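Local coordinates for protein probable ATP-dependent kinase TDA10 (Saccharomyces cerevisiae, PDB 1ODF) that probably acts as an ATP-dependent kinase, although the substrate that it phosphorylates is not yet known, at residues A[75-78]-A[79-83]; A[102-105]-A[106-109]; A[134-138]-A[139-143]; A[180-183]-A[184-187]; A[188-191]-A[192-196]. All coordinates share one frame; numbering follows the deposited sequence.

Contact 1 (A[75-78]-A[79-83]); sequences LTHE and DQLKL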
loop_
_atom_site.group_PDB
_atom_site.type_symbol
_atom_site.label_atom_id
_atom_site.label_comp_id
_atom_site.label_asym_id
_atom_site.label_seq_id
_atom_site.Cartn_x
_atom_site.Cartn_y
_atom_site.Cartn_z
ATOM N N LEU A 75 5.817 7.643 -10.315
ATOM C CA LEU A 75 6.297 8.784 -11.083
ATOM C C LEU A 75 6.149 8.468 -12.570
ATOM O O LEU A 75 6.086 7.296 -12.952
ATOM C CB LEU A 75 7.769 9.031 -10.777
ATOM C CG LEU A 75 8.049 9.527 -9.365
ATOM C CD1 LEU A 75 9.545 9.453 -9.094
ATOM C CD2 LEU A 75 7.509 10.957 -9.208
ATOM N N THR A 76 6.072 9.502 -13.406
ATOM C CA THR A 76 5.987 9.268 -14.840
ATOM C C THR A 76 7.325 8.634 -15.208
ATOM O O THR A 76 8.335 8.868 -14.530
ATOM C CB THR A 76 5.834 10.577 -15.626
ATOM O OG1 THR A 76 6.884 11.480 -15.257
ATOM C CG2 THR A 76 4.480 11.211 -15.342
ATOM N N HIS A 77 7.343 7.828 -16.264
ATOM C CA HIS A 77 8.588 7.183 -16.666
ATOM C C HIS A 77 9.714 8.206 -16.726
ATOM O O HIS A 77 10.837 7.931 -16.308
ATOM C CB HIS A 77 8.420 6.492 -18.021
ATOM C CG HIS A 77 9.674 5.857 -18.532
ATOM N ND1 HIS A 77 10.601 6.540 -19.291
ATOM C CD2 HIS A 77 10.170 4.606 -18.371
ATOM C CE1 HIS A 77 11.612 5.738 -19.574
ATOM N NE2 HIS A 77 11.376 4.559 -19.028
ATOM N N GLU A 78 9.390 9.395 -17.223
ATOM C CA GLU A 78 10.365 10.467 -17.349
ATOM C C GLU A 78 10.886 10.962 -16.006
ATOM O O GLU A 78 12.085 11.179 -15.842
ATOM C CB GLU A 78 9.762 11.644 -18.115
ATOM C CG GLU A 78 10.788 12.697 -18.458
ATOM C CD GLU A 78 11.897 12.124 -19.321
ATOM O OE1 GLU A 78 13.008 12.700 -19.342
ATOM O OE2 GLU A 78 11.648 11.092 -19.984
ATOM N N ASP A 79 9.986 11.153 -15.046
ATOM C CA ASP A 79 10.405 11.622 -13.734
ATOM C C ASP A 79 11.226 10.573 -13.003
ATOM O O ASP A 79 12.119 10.910 -12.229
ATOM C CB ASP A 79 9.197 12.031 -12.883
ATOM C CG ASP A 79 8.708 13.432 -13.206
ATOM O OD1 ASP A 79 9.557 14.347 -13.314
ATOM O OD2 ASP A 79 7.482 13.625 -13.341
ATOM N N GLN A 80 10.927 9.302 -13.240
ATOM C CA GLN A 80 11.684 8.244 -12.585
ATOM C C GLN A 80 13.112 8.285 -13.128
ATOM O O GLN A 80 14.077 8.070 -12.392
ATOM C CB GLN A 80 11.055 6.876 -12.852
ATOM C CG GLN A 80 11.828 5.701 -12.247
ATOM C CD GLN A 80 11.970 5.782 -10.727
ATOM O OE1 GLN A 80 13.082 5.846 -10.196
ATOM N NE2 GLN A 80 10.839 5.772 -10.024
ATOM N N LEU A 81 13.246 8.578 -14.420
ATOM C CA LEU A 81 14.570 8.665 -15.031
ATOM C C LEU A 81 15.335 9.788 -14.348
ATOM O O LEU A 81 16.533 9.665 -14.076
ATOM C CB LEU A 81 14.456 8.950 -16.530
ATOM C CG LEU A 81 13.833 7.838 -17.376
ATOM C CD1 LEU A 81 13.817 8.273 -18.831
ATOM C CD2 LEU A 81 14.621 6.535 -17.199
ATOM N N LYS A 82 14.625 10.881 -14.074
ATOM C CA LYS A 82 15.201 12.040 -13.403
ATOM C C LYS A 82 15.616 11.620 -11.999
ATOM O O LYS A 82 16.669 12.010 -11.507
ATOM C CB LYS A 82 14.168 13.171 -13.318
ATOM C CG LYS A 82 14.586 14.334 -12.420
ATOM C CD LYS A 82 13.371 15.020 -11.775
ATOM C CE LYS A 82 12.603 15.913 -12.747
ATOM N NZ LYS A 82 13.395 17.127 -13.117
ATOM N N LEU A 83 14.777 10.817 -11.359
ATOM C CA LEU A 83 15.059 10.335 -10.017
ATOM C C LEU A 83 16.274 9.409 -10.012
ATOM O O LEU A 83 17.046 9.398 -9.052
ATOM C CB LEU A 83 13.853 9.582 -9.455
ATOM C CG LEU A 83 14.045 9.109 -8.011
ATOM C CD1 LEU A 83 14.063 10.326 -7.087
ATOM C CD2 LEU A 83 12.932 8.141 -7.614
HETATM O O HOH W 1 5.579 12.132 -12.101
#
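Thr76 turns OG1 into the space between its own backbone N and carbonyl carbon (chi1 53°), while Asp79 carries CG beside its backbone N (chi1 -82°), and these two rotations bring hydroxyl and carboxylate together at the start of the helix. Thr76 is the N-cap. Its OG1 accepts from Asp79 N at 3.1 Å and donates to Asp79 OD2 at 2.9 Å, the hydroxyl coming in from above the carboxylate plane. In a classical capping box the same acidic side chain would also take the backbone N-H of the cap residue directly. Here a water does it, accepting from Thr76 N at 3.0 Å and donating to Asp79 OD2 at 2.7 Å. The hydroxyl is thus fixed in rotation by one bond received and one given, and OD2 is gripped by two donors.

Leu75, just before the cap, sets its CB against Asp79 CB and reaches on with CD1 to Leu83 CD2 at 3.9 Å, crossing both side chains at about a right angle. One turn into the helix, Leu81 CD1 comes up obliquely to CE1 of the His77 ring at 3.4 Å. The regular helical bonds begin with Gln80 N to Thr76 O at 2.9 Å.

In the fold this is the opening of helix 77-86, set between the turn and strand of 136-142 and the chain entering helix 104-114. The His77 ring stacks on Phe136 and bonds through NE2 to Glu139, Thr76 touches strand 141-142, and Leu75 leans on Asp103 just ahead of helix 104-114.

Contact 2 (A[102-105]-A[106-109]); sequences HDMK and LLQE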
loop_
_atom_site.group_PDB
_atom_site.type_symbol
_atom_site.label_atom_id
_atom_site.label_comp_id
_atom_site.label_asym_id
_atom_site.label_seq_id
_atom_site.Cartn_x
_atom_site.Cartn_y
_atom_site.Cartn_z
ATOM N N HIS A 102 7.231 7.528 -5.993
ATOM C CA HIS A 102 5.858 7.929 -6.272
ATOM C C HIS A 102 5.742 9.446 -6.406
ATOM O O HIS A 102 6.543 10.195 -5.854
ATOM C CB HIS A 102 4.905 7.449 -5.169
ATOM C CG HIS A 102 4.753 5.964 -5.107
ATOM N ND1 HIS A 102 5.578 5.161 -4.349
ATOM C CD2 HIS A 102 3.883 5.134 -5.729
ATOM C CE1 HIS A 102 5.218 3.901 -4.503
ATOM N NE2 HIS A 102 4.193 3.857 -5.337
ATOM N N ASP A 103 4.728 9.888 -7.140
ATOM C CA ASP A 103 4.494 11.308 -7.358
ATOM C C ASP A 103 3.709 11.904 -6.187
ATOM O O ASP A 103 2.478 11.893 -6.181
ATOM C CB ASP A 103 3.729 11.492 -8.672
ATOM C CG ASP A 103 3.692 12.933 -9.128
ATOM O OD1 ASP A 103 3.333 13.166 -10.299
ATOM O OD2 ASP A 103 4.017 13.826 -8.314
ATOM N N MET A 104 4.434 12.430 -5.203
ATOM C CA MET A 104 3.815 13.001 -4.010
ATOM C C MET A 104 3.034 14.273 -4.275
ATOM O O MET A 104 1.991 14.503 -3.660
ATOM C CB MET A 104 4.872 13.279 -2.940
ATOM C CG MET A 104 5.746 12.079 -2.619
ATOM S SD MET A 104 4.763 10.576 -2.409
ATOM C CE MET A 104 3.893 10.952 -0.857
ATOM N N LYS A 105 3.535 15.103 -5.185
ATOM C CA LYS A 105 2.857 16.354 -5.502
ATOM C C LYS A 105 1.463 16.046 -6.010
ATOM O O LYS A 105 0.486 16.691 -5.616
ATOM C CB LYS A 105 3.639 17.139 -6.559
ATOM C CG LYS A 105 3.879 18.602 -6.186
ATOM C CD LYS A 105 4.495 18.718 -4.789
ATOM C CE LYS A 105 4.827 20.161 -4.413
ATOM N NZ LYS A 105 5.951 20.722 -5.226
ATOM N N LEU A 106 1.382 15.039 -6.874
ATOM C CA LEU A 106 0.117 14.626 -7.452
ATOM C C LEU A 106 -0.794 14.046 -6.367
ATOM O O LEU A 106 -1.998 14.276 -6.376
ATOM C CB LEU A 106 0.358 13.580 -8.546
ATOM C CG LEU A 106 -0.668 13.504 -9.685
ATOM C CD1 LEU A 106 -0.394 12.272 -10.538
ATOM C CD2 LEU A 106 -2.080 13.443 -9.130
ATOM N N LEU A 107 -0.218 13.296 -5.433
ATOM C CA LEU A 107 -1.008 12.690 -4.370
ATOM C C LEU A 107 -1.541 13.784 -3.450
ATOM O O LEU A 107 -2.696 13.748 -3.004
ATOM C CB LEU A 107 -0.146 11.707 -3.580
ATOM C CG LEU A 107 -0.864 10.888 -2.509
ATOM C CD1 LEU A 107 -1.986 10.077 -3.155
ATOM C CD2 LEU A 107 0.132 9.971 -1.817
ATOM N N GLN A 108 -0.678 14.752 -3.170
ATOM C CA GLN A 108 -1.023 15.889 -2.335
ATOM C C GLN A 108 -2.254 16.591 -2.928
ATOM O O GLN A 108 -3.230 16.855 -2.228
ATOM C CB GLN A 108 0.172 16.848 -2.280
ATOM C CG GLN A 108 -0.083 18.209 -1.629
ATOM C CD GLN A 108 -0.155 18.143 -0.118
ATOM O OE1 GLN A 108 -1.092 17.574 0.446
ATOM N NE2 GLN A 108 0.843 18.722 0.550
ATOM N N GLU A 109 -2.213 16.863 -4.227
ATOM C CA GLU A 109 -3.322 17.538 -4.897
ATOM C C GLU A 109 -4.626 16.761 -4.793
ATOM O O GLU A 109 -5.669 17.326 -4.463
ATOM C CB GLU A 109 -2.981 17.774 -6.366
ATOM C CG GLU A 109 -1.781 18.677 -6.569
ATOM C CD GLU A 109 -1.200 18.592 -7.974
ATOM O OE1 GLU A 109 -0.119 19.185 -8.198
ATOM O OE2 GLU A 109 -1.816 17.938 -8.850
#
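Asp103 meets Leu106 through a capping bond and through van der Waals contact. In the capping bond Leu106 N points at Asp103 OD2, 3.2 Å away, and the line to the hydrogen is fairly straight at 162°. The N-H arrives steeply, from well above the carboxylate plane. This becomes possible because CG lies anti to the backbone N (chi1 -168°), which carries the carboxylate forward over the first turn. The other oxygen, OD1, is held by a salt bridge to Arg142, so each end of the group has its own mate.

In van der Waals contact with the same carboxylate, Leu106 tucks CB against Asp103 CG at 3.4 Å. The apolar pair is Met104 and Leu107, which run alongside each other in the same direction, with CE of the methionine 4.0 Å from CD2 of the leucine.

Backbone bonds make up the rest. Leu107 N reaches Asp103 O at 3.1 Å, and Gln108 N reaches Met104 O at 2.7 Å. The carbonyl of Lys105 takes Glu109 N, and the Glu109 side chain, extended beyond CG, passes alongside it, its CG 3.2 Å from Lys105 O.

An aspartate side chain accepting an N-H of the first turn in this way is the classic N-cap of an alpha-helix, here helix 104-114, whose Met104 and Leu107 side chains pack on helix 182-195.

Contact 3 (A[134-138]-A[139-143]); sequences SQFKG and EGDRC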
loop_
_atom_site.group_PDB
_atom_site.type_symbol
_atom_site.label_atom_id
_atom_site.label_comp_id
_atom_site.label_asym_id
_atom_site.label_seq_id
_atom_site.Cartn_x
_atom_site.Cartn_y
_atom_site.Cartn_z
ATOM N N SER A 134 3.774 -2.195 -18.459
ATOM C CA SER A 134 4.280 -2.805 -19.688
ATOM C C SER A 134 5.044 -1.799 -20.546
ATOM O O SER A 134 5.857 -2.181 -21.391
ATOM C CB SER A 134 3.126 -3.393 -20.506
ATOM O OG SER A 134 2.287 -2.373 -21.025
ATOM N N GLN A 135 4.785 -0.517 -20.319
ATOM C CA GLN A 135 5.436 0.541 -21.076
ATOM C C GLN A 135 6.961 0.479 -21.022
ATOM O O GLN A 135 7.543 -0.153 -20.136
ATOM C CB GLN A 135 4.954 1.902 -20.577
ATOM C CG GLN A 135 4.561 2.832 -21.688
ATOM C CD GLN A 135 3.456 2.254 -22.546
ATOM O OE1 GLN A 135 3.146 2.779 -23.612
ATOM N NE2 GLN A 135 2.850 1.168 -22.080
ATOM N N PHE A 136 7.596 1.148 -21.981
ATOM C CA PHE A 136 9.053 1.190 -22.093
ATOM C C PHE A 136 9.744 -0.117 -21.728
ATOM O O PHE A 136 10.584 -0.158 -20.825
ATOM C CB PHE A 136 9.638 2.308 -21.229
ATOM C CG PHE A 136 9.242 3.683 -21.662
ATOM C CD1 PHE A 136 8.005 4.210 -21.305
ATOM C CD2 PHE A 136 10.112 4.463 -22.414
ATOM C CE1 PHE A 136 7.642 5.498 -21.686
ATOM C CE2 PHE A 136 9.760 5.756 -22.804
ATOM C CZ PHE A 136 8.524 6.274 -22.438
ATOM N N LYS A 137 9.394 -1.185 -22.432
ATOM C CA LYS A 137 10.005 -2.480 -22.182
ATOM C C LYS A 137 9.977 -2.865 -20.702
ATOM O O LYS A 137 10.985 -3.307 -20.150
ATOM C CB LYS A 137 11.454 -2.476 -22.679
ATOM C CG LYS A 137 11.626 -2.134 -24.154
ATOM C CD LYS A 137 13.089 -2.251 -24.562
ATOM C CE LYS A 137 13.295 -1.950 -26.040
ATOM N NZ LYS A 137 12.967 -0.533 -26.375
ATOM N N GLY A 138 8.831 -2.674 -20.056
ATOM C CA GLY A 138 8.708 -3.048 -18.657
ATOM C C GLY A 138 9.101 -2.024 -17.612
ATOM O O GLY A 138 8.933 -2.282 -16.421
ATOM N N GLU A 139 9.629 -0.877 -18.027
ATOM C CA GLU A 139 10.016 0.149 -17.061
ATOM C C GLU A 139 8.769 0.873 -16.555
ATOM O O GLU A 139 8.754 1.407 -15.445
ATOM C CB GLU A 139 10.999 1.134 -17.692
ATOM C CG GLU A 139 12.218 0.444 -18.288
ATOM C CD GLU A 139 13.227 1.416 -18.867
ATOM O OE1 GLU A 139 12.841 2.261 -19.702
ATOM O OE2 GLU A 139 14.413 1.330 -18.489
ATOM N N GLY A 140 7.723 0.876 -17.375
ATOM C CA GLY A 140 6.469 1.499 -16.990
ATOM C C GLY A 140 6.349 2.997 -17.192
ATOM O O GLY A 140 7.346 3.709 -17.309
ATOM N N ASP A 141 5.105 3.466 -17.228
ATOM C CA ASP A 141 4.799 4.880 -17.411
ATOM C C ASP A 141 3.341 5.133 -17.009
ATOM O O ASP A 141 2.544 4.202 -16.907
ATOM C CB ASP A 141 5.018 5.277 -18.872
ATOM C CG ASP A 141 5.075 6.779 -19.067
ATOM O OD1 ASP A 141 5.111 7.224 -20.233
ATOM O OD2 ASP A 141 5.094 7.521 -18.061
ATOM N N ARG A 142 2.995 6.392 -16.770
ATOM C CA ARG A 142 1.630 6.737 -16.385
ATOM C C ARG A 142 0.702 6.687 -17.597
ATOM O O ARG A 142 1.103 7.039 -18.708
ATOM C CB ARG A 142 1.603 8.137 -15.767
ATOM C CG ARG A 142 0.219 8.632 -15.352
ATOM C CD ARG A 142 0.334 9.940 -14.594
ATOM N NE ARG A 142 1.202 9.797 -13.426
ATOM C CZ ARG A 142 1.757 10.808 -12.765
ATOM N NH1 ARG A 142 1.544 12.060 -13.147
ATOM N NH2 ARG A 142 2.535 10.566 -11.720
ATOM N N CYS A 143 -0.531 6.234 -17.384
ATOM C CA CYS A 143 -1.516 6.155 -18.463
ATOM C C CYS A 143 -1.921 7.564 -18.892
ATOM O O CYS A 143 -1.900 8.497 -18.085
ATOM C CB CYS A 143 -2.767 5.392 -18.006
ATOM S SG CYS A 143 -2.510 3.643 -17.612
#
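Phe136 meets Glu139 and Asp141 in turn, and its side chain is easily followed outward. CB, the first carbon, lies 3.5 Å from Glu139 OE1, an oxygen whose stronger partner is His77. CG sits beside the backbone N (chi1 -65°), which sends the ring along the chain that follows. CD1 passes Asp141 CB at 4.0 Å and the carbonyl oxygen of Gly140 slightly further off. CE1 makes the closest ring contact, 3.4 Å from Asp141 OD1, which lies at the edge of the ring near its plane; the carboxylate itself is turned 67° against the ring. CZ, at the tip, only skirts the same oxygen.

The backbone itself reverses here. Gly140 N bonds to Gln135 O at 3.0 Å, and Glu139 N bonds to Phe136 O at the same length, each donor standing well above the carbonyl plane. Phe136, Lys137 and Gly138 all have positive phi, a left-handed run, and Gly140 is positive again. Gln135 CG also touches Asp141 CB at 3.8 Å. The turn leads into strand 141-142, an edge strand of the small antiparallel sheet, paired with strand 125-132.

The chemistry is that of a ring whose slightly positive C-H rim is likely to be drawn to a carboxylate oxygen. Meanwhile the other oxygen, OD2, accepts from Arg142 N and from His77 N, so the acid ties the turn to helix 77-86.

Contact 4 (A[180-183]-A[184-187]); sequences GDMV and DVNA
Met182 and Val185 make the tight side of the first turn of helix 182-195. The first bond of the methionine side chain points away from 184-187, but the chain bends at chi2 (-51°) and again at chi3, and these two bends bring its far end back. SD then lies 4.0 Å from Val185 CB, and the terminal methyl CE sits at the same distance from Val185 CG1, the two side chains meeting at a slant. Val185 also presses CG2 to within 3.3 Å of Asp181 O. Helix 249-262 covers this side, with Pro250, Ser251 and Tyr255 against the methionine. With an alanine here the sulfur and methyl would be missing, and Val185 would probably be left with a gap between it and that helix. Asn186 N bonds to Met182 O at 2.9 Å, almost straight at 168°.

The looser, wetter side belongs to Val183 and Ala187, both exposed. The carbonyl oxygen of Val183 accepts a long bond from Ala187 N at 3.3 Å together with one from a water at 2.8 Å. Asn186 is the buried link between the two sides: its ND2 donates to that water at 3.0 Å, while OD1 takes Ile168 N and the hydroxyl of Tyr255.

Asp181 and Asp184 both stand at this start of the helix. Asn90 ND2 bonds to Asp181 O and to Asp184 OD2, and two acids near the N-terminal end would probably interact favourably with the helix dipole, which may offset any repulsion between them.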
loop_
_atom_site.group_PDB
_atom_site.type_symbol
_atom_site.label_atom_id
_atom_site.label_comp_id
_atom_site.label_asym_id
_atom_site.label_seq_id
_atom_site.Cartn_x
_atom_site.Cartn_y
_atom_site.Cartn_z
ATOM N N GLY A 180 23.393 3.214 4.319
ATOM C CA GLY A 180 23.498 3.232 2.876
ATOM C C GLY A 180 22.305 3.813 2.148
ATOM O O GLY A 180 21.834 4.910 2.461
ATOM N N ASP A 181 21.809 3.062 1.173
ATOM C CA ASP A 181 20.685 3.510 0.363
ATOM C C ASP A 181 19.384 3.692 1.143
ATOM O O ASP A 181 18.485 4.406 0.691
ATOM C CB ASP A 181 20.462 2.535 -0.801
ATOM C CG ASP A 181 21.683 2.413 -1.712
ATOM O OD1 ASP A 181 22.391 3.425 -1.906
ATOM O OD2 ASP A 181 21.925 1.310 -2.249
ATOM N N MET A 182 19.278 3.060 2.307
ATOM C CA MET A 182 18.061 3.174 3.103
ATOM C C MET A 182 17.883 4.534 3.741
ATOM O O MET A 182 16.776 4.906 4.113
ATOM C CB MET A 182 18.013 2.101 4.192
ATOM C CG MET A 182 17.522 0.752 3.699
ATOM S SD MET A 182 15.958 0.877 2.785
ATOM C CE MET A 182 14.775 1.265 4.141
ATOM N N VAL A 183 18.972 5.275 3.866
ATOM C CA VAL A 183 18.921 6.596 4.468
ATOM C C VAL A 183 17.956 7.504 3.715
ATOM O O VAL A 183 17.107 8.156 4.323
ATOM C CB VAL A 183 20.328 7.224 4.501
ATOM C CG1 VAL A 183 20.249 8.705 4.869
ATOM C CG2 VAL A 183 21.188 6.467 5.509
ATOM N N ASP A 184 18.081 7.541 2.391
ATOM C CA ASP A 184 17.199 8.371 1.579
ATOM C C ASP A 184 15.783 7.787 1.546
ATOM O O ASP A 184 14.797 8.524 1.583
ATOM C CB ASP A 184 17.731 8.487 0.145
ATOM C CG ASP A 184 19.080 9.187 0.069
ATOM O OD1 ASP A 184 19.178 10.367 0.483
ATOM O OD2 ASP A 184 20.046 8.554 -0.411
ATOM N N VAL A 185 15.680 6.465 1.476
ATOM C CA VAL A 185 14.372 5.827 1.435
ATOM C C VAL A 185 13.579 6.258 2.661
ATOM O O VAL A 185 12.424 6.682 2.546
ATOM C CB VAL A 185 14.495 4.283 1.397
ATOM C CG1 VAL A 185 13.108 3.642 1.395
ATOM C CG2 VAL A 185 15.260 3.861 0.149
ATOM N N ASN A 186 14.217 6.159 3.824
ATOM C CA ASN A 186 13.612 6.549 5.092
ATOM C C ASN A 186 13.122 7.998 5.039
ATOM O O ASN A 186 12.050 8.311 5.546
ATOM C CB ASN A 186 14.633 6.390 6.225
ATOM C CG ASN A 186 14.071 6.784 7.575
ATOM O OD1 ASN A 186 13.184 6.118 8.112
ATOM N ND2 ASN A 186 14.580 7.876 8.129
ATOM N N ALA A 187 13.907 8.883 4.427
ATOM C CA ALA A 187 13.522 10.291 4.320
ATOM C C ALA A 187 12.305 10.418 3.421
ATOM O O ALA A 187 11.384 11.198 3.693
ATOM C CB ALA A 187 14.663 11.112 3.756
HETATM O O HOH W 2 16.900 9.321 6.904
#

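Contact 5 (A[188-191]-A[192-196]); sequences KLFF and YSDLL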
loop_
_atom_site.group_PDB
_atom_site.type_symbol
_atom_site.label_atom_id
_atom_site.label_comp_id
_atom_site.label_asym_id
_atom_site.label_seq_id
_atom_site.Cartn_x
_atom_site.Cartn_y
_atom_site.Cartn_z
ATOM N N LYS A 188 12.319 9.644 2.344
ATOM C CA LYS A 188 11.232 9.629 1.378
ATOM C C LYS A 188 9.933 9.094 1.992
ATOM O O LYS A 188 8.852 9.591 1.694
ATOM C CB LYS A 188 11.629 8.769 0.172
ATOM C CG LYS A 188 12.728 9.364 -0.685
ATOM C CD LYS A 188 12.265 10.684 -1.297
ATOM C CE LYS A 188 13.250 11.218 -2.321
ATOM N NZ LYS A 188 12.692 12.413 -3.023
ATOM N N LEU A 189 10.044 8.085 2.850
ATOM C CA LEU A 189 8.871 7.497 3.489
ATOM C C LEU A 189 8.060 8.563 4.243
ATOM O O LEU A 189 6.837 8.458 4.375
ATOM C CB LEU A 189 9.297 6.379 4.454
ATOM C CG LEU A 189 8.173 5.684 5.246
ATOM C CD1 LEU A 189 7.176 5.057 4.277
ATOM C CD2 LEU A 189 8.747 4.627 6.189
ATOM N N PHE A 190 8.752 9.591 4.726
ATOM C CA PHE A 190 8.118 10.667 5.470
ATOM C C PHE A 190 6.903 11.276 4.766
ATOM O O PHE A 190 5.843 11.433 5.374
ATOM C CB PHE A 190 9.130 11.780 5.761
ATOM C CG PHE A 190 8.539 12.946 6.503
ATOM C CD1 PHE A 190 8.176 12.822 7.842
ATOM C CD2 PHE A 190 8.269 14.143 5.843
ATOM C CE1 PHE A 190 7.547 13.872 8.515
ATOM C CE2 PHE A 190 7.640 15.195 6.505
ATOM C CZ PHE A 190 7.278 15.060 7.840
ATOM N N PHE A 191 7.058 11.610 3.489
ATOM C CA PHE A 191 5.980 12.235 2.730
ATOM C C PHE A 191 4.669 11.450 2.691
ATOM O O PHE A 191 3.596 12.048 2.628
ATOM C CB PHE A 191 6.431 12.536 1.295
ATOM C CG PHE A 191 7.488 13.608 1.193
ATOM C CD1 PHE A 191 8.809 13.348 1.568
ATOM C CD2 PHE A 191 7.166 14.877 0.700
ATOM C CE1 PHE A 191 9.797 14.334 1.454
ATOM C CE2 PHE A 191 8.148 15.879 0.580
ATOM C CZ PHE A 191 9.466 15.604 0.957
ATOM N N TYR A 192 4.751 10.123 2.725
ATOM C CA TYR A 192 3.554 9.298 2.691
ATOM C C TYR A 192 2.902 9.312 4.060
ATOM O O TYR A 192 1.706 9.564 4.185
ATOM C CB TYR A 192 3.891 7.849 2.329
ATOM C CG TYR A 192 4.636 7.666 1.023
ATOM C CD1 TYR A 192 6.001 7.961 0.927
ATOM C CD2 TYR A 192 3.988 7.153 -0.105
ATOM C CE1 TYR A 192 6.704 7.740 -0.259
ATOM C CE2 TYR A 192 4.682 6.927 -1.297
ATOM C CZ TYR A 192 6.038 7.219 -1.363
ATOM O OH TYR A 192 6.736 6.964 -2.516
ATOM N N SER A 193 3.701 9.029 5.085
ATOM C CA SER A 193 3.225 9.003 6.460
ATOM C C SER A 193 2.579 10.330 6.860
ATOM O O SER A 193 1.471 10.358 7.397
ATOM C CB SER A 193 4.394 8.703 7.398
ATOM O OG SER A 193 5.455 9.628 7.202
ATOM N N ASP A 194 3.280 11.424 6.584
ATOM C CA ASP A 194 2.804 12.764 6.916
ATOM C C ASP A 194 1.486 13.101 6.234
ATOM O O ASP A 194 0.593 13.705 6.825
ATOM C CB ASP A 194 3.853 13.797 6.500
ATOM C CG ASP A 194 3.525 15.197 6.991
ATOM O OD1 ASP A 194 3.558 15.405 8.223
ATOM O OD2 ASP A 194 3.234 16.079 6.151
ATOM N N LEU A 195 1.386 12.691 4.981
ATOM C CA LEU A 195 0.216 12.935 4.162
ATOM C C LEU A 195 -0.961 11.990 4.442
ATOM O O LEU A 195 -2.127 12.369 4.261
ATOM C CB LEU A 195 0.635 12.809 2.701
ATOM C CG LEU A 195 -0.260 13.342 1.591
ATOM C CD1 LEU A 195 -0.607 14.810 1.840
ATOM C CD2 LEU A 195 0.483 13.172 0.262
ATOM N N LEU A 196 -0.660 10.782 4.919
ATOM C CA LEU A 196 -1.702 9.783 5.143
ATOM C C LEU A 196 -1.972 9.253 6.556
ATOM O O LEU A 196 -2.755 9.847 7.300
ATOM C CB LEU A 196 -1.454 8.597 4.193
ATOM C CG LEU A 196 -1.407 8.975 2.708
ATOM C CD1 LEU A 196 -0.787 7.845 1.878
ATOM C CD2 LEU A 196 -2.809 9.309 2.234
#
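Phe190 and Asp194, one turn apart, adopt nearly the same first torsion, each with CG trans to its backbone N, and therefore run alongside each other in the same direction. The methylene CB of Asp194 lies over one face of the phenyl ring, 4.1 Å from its centroid and somewhat toward the rim, a CH-pi contact. The carboxylate continues almost parallel to the ring, its plane 21° away, and OD1 comes to 3.8 Å from Phe190 CZ.

Tyr192 takes a different first torsion. Its CG stands beside the backbone N (chi1 -56°), which folds the ring back along the preceding turn until CE1 is 3.4 Å from Lys188 O; that oxygen lies in the plane of the ring, at its edge. This is the last part of helix 182-195, which ends as Leu196 leaves helical geometry. Near that end Leu189 O accepts twice, from Tyr192 N at 3.1 Å and Ser193 N at 3.3 Å, a mixture of 3-10 and alpha bonding. The hydroxyl of Tyr192 is hydrogen-bonded to Gly100 N and His102 ND1. A phenylalanine in its place would probably leave those two nitrogen atoms without the oxygen they share.

Leu195 CB lies 3.1 Å from Phe191 O, whose bond to Leu195 N is long at 3.3 Å, and the leucine side chain touches Gln108 and Leu111 of helix 104-114.

How the contacts relate
Contacts 1, 2 and 3 form a connected group. His77 NE2 meets Glu139 OE1 at 2.8 Å between contacts 1 and 3, Leu75 CD2 rests 3.6 Å from Asp103 CA between contacts 1 and 2, and Arg142 NH2 reaches Asp103 OD1 at 3.1 Å between contacts 2 and 3. Contact 2 also joins contact 5, where His102 ND1 and Tyr192 OH lie 2.8 Å apart. Contacts 4 and 5 are successive parts of helix 182-195, with centres about 14 Å apart. Contact 4 touches none of contacts 1 to 3. Of the predicted ATP-binding residues, Gln40 lies about 12 Å from Val185 between side chains; the other four contacts lie away from that site.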